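Local coordinates for protein transcription elongation factor Spt5 (Methanocaldococcus jannaschii, PDB 3LPE) that stimulates transcription elongation as a heterodimer with Spt4, its NusG N-terminal domain mediating the interaction with RNA polymerase, at residues A[38-43]-A[64-69]. Numbering follows the deposited sequence.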
# COMPACT_ATOMS: atom_id res chain seq x y z
N LEU A 38 -1.91 -11.70 9.71
CA LEU A 38 -2.31 -10.52 10.46
C LEU A 38 -3.49 -9.85 9.78
O LEU A 38 -3.62 -9.93 8.56
CB LEU A 38 -1.15 -9.54 10.54
CG LEU A 38 0.14 -10.13 11.10
CD1 LEU A 38 1.28 -9.12 10.97
CD2 LEU A 38 -0.05 -10.55 12.56
N ASP A 39 -4.32 -9.18 10.56
CA ASP A 39 -5.46 -8.45 10.00
C ASP A 39 -5.00 -7.10 9.45
O ASP A 39 -5.41 -6.05 9.95
CB ASP A 39 -6.56 -8.26 11.04
CG ASP A 39 -7.28 -9.57 11.37
OD1 ASP A 39 -7.43 -10.40 10.46
OD2 ASP A 39 -7.66 -9.77 12.53
N VAL A 40 -4.16 -7.15 8.43
CA VAL A 40 -3.68 -5.97 7.72
C VAL A 40 -4.33 -6.02 6.34
O VAL A 40 -4.23 -7.03 5.63
CB VAL A 40 -2.15 -5.99 7.59
CG1 VAL A 40 -1.65 -4.84 6.72
CG2 VAL A 40 -1.49 -5.95 8.97
N TYR A 41 -4.99 -4.93 5.96
CA TYR A 41 -5.80 -4.94 4.75
C TYR A 41 -5.19 -4.20 3.57
O TYR A 41 -5.42 -4.58 2.42
CB TYR A 41 -7.17 -4.37 5.06
CG TYR A 41 -7.81 -5.02 6.26
CD1 TYR A 41 -7.88 -6.41 6.37
CD2 TYR A 41 -8.38 -4.26 7.26
CE1 TYR A 41 -8.48 -7.02 7.46
CE2 TYR A 41 -8.99 -4.85 8.35
CZ TYR A 41 -9.05 -6.23 8.45
OH TYR A 41 -9.66 -6.82 9.54
N SER A 42 -4.42 -3.16 3.84
CA SER A 42 -3.73 -2.47 2.76
C SER A 42 -2.55 -1.69 3.33
O SER A 42 -2.49 -1.45 4.52
CB SER A 42 -4.66 -1.54 1.96
OG SER A 42 -4.96 -0.37 2.70
N ILE A 43 -1.62 -1.35 2.44
CA ILE A 43 -0.39 -0.65 2.81
C ILE A 43 -0.17 0.38 1.73
O ILE A 43 -0.25 0.08 0.54
CB ILE A 43 0.81 -1.61 2.87
CG1 ILE A 43 0.55 -2.73 3.88
CG2 ILE A 43 2.08 -0.88 3.33
CD1 ILE A 43 1.40 -3.95 3.60
N GLU A 64 1.66 -3.43 15.34
CA GLU A 64 2.79 -3.69 16.22
C GLU A 64 3.46 -5.01 15.86
O GLU A 64 4.69 -5.09 15.80
CB GLU A 64 2.36 -3.70 17.69
CG GLU A 64 1.81 -2.38 18.20
CD GLU A 64 2.90 -1.38 18.55
OE1 GLU A 64 4.07 -1.63 18.21
OE2 GLU A 64 2.59 -0.34 19.18
N GLU A 65 2.64 -6.04 15.64
CA GLU A 65 3.17 -7.35 15.28
C GLU A 65 3.78 -7.30 13.88
O GLU A 65 4.81 -7.94 13.60
CB GLU A 65 2.09 -8.43 15.35
CG GLU A 65 2.64 -9.85 15.18
CD GLU A 65 3.59 -10.25 16.29
OE1 GLU A 65 3.61 -9.58 17.34
OE2 GLU A 65 4.32 -11.25 16.13
N LEU A 66 3.16 -6.53 13.00
CA LEU A 66 3.63 -6.40 11.63
C LEU A 66 5.07 -5.86 11.60
O LEU A 66 5.93 -6.37 10.88
CB LEU A 66 2.69 -5.45 10.85
CG LEU A 66 3.08 -5.16 9.40
CD1 LEU A 66 2.90 -6.45 8.56
CD2 LEU A 66 2.27 -4.02 8.83
N ILE A 67 5.36 -4.84 12.42
CA ILE A 67 6.65 -4.16 12.30
C ILE A 67 7.66 -4.73 13.30
O ILE A 67 8.81 -4.32 13.33
CB ILE A 67 6.54 -2.62 12.51
CG1 ILE A 67 6.09 -2.28 13.94
CG2 ILE A 67 5.64 -1.97 11.48
CD1 ILE A 67 6.26 -0.77 14.30
N LYS A 68 7.21 -5.67 14.12
CA LYS A 68 8.05 -6.22 15.17
C LYS A 68 9.38 -6.74 14.60
O LYS A 68 9.40 -7.69 13.82
CB LYS A 68 7.31 -7.33 15.91
CG LYS A 68 8.01 -7.86 17.16
CD LYS A 68 7.08 -8.82 17.90
CE LYS A 68 7.83 -9.59 18.98
NZ LYS A 68 6.99 -10.70 19.50
N GLY A 69 10.48 -6.09 14.98
CA GLY A 69 11.81 -6.52 14.56
C GLY A 69 12.15 -6.23 13.11
O GLY A 69 13.19 -6.66 12.61
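Leu38 reaches across to helix 60-67 and divides its two methyl groups between Leu66 and Glu65. The packing is tightest where CD1 of Leu38 rests on the helix backbone, 3.7 Å from CA of Leu66, and also meets CB of Leu66 at 3.9 Å. Its other methyl, CD2, lies 3.8 Å from CG of Glu65. This is the partly exposed side, with less shared surface: the two side chains cross nearly at right angles, only the aliphatic part of Glu65 is engaged, and a bend at chi2 (64°) carries the carboxylate away from Leu38. Inward, Val40 and Leu66 are buried but more openly spaced. Leu66, its chi1 of 178° turning CG opposite the amide nitrogen, brings CD1 to 3.9 Å from CD1 of Leu38, while its CD2 reaches CG2 of Val40 at 4.2 Å. Leu66 and Val40 both also pack on Val55 of the adjacent strand 52-57, and Met29 of helix 22-35 adds a further apolar surface against Leu66. The contact thus joins the short helix to the turn leading into strand 40-45, an edge of the NGN domain's four-stranded antiparallel sheet. Beyond that edge the sheet continues into DNA-directed RNA polymerase subunit E'', whose strand pairs antiparallel with Ser42 and Ile43.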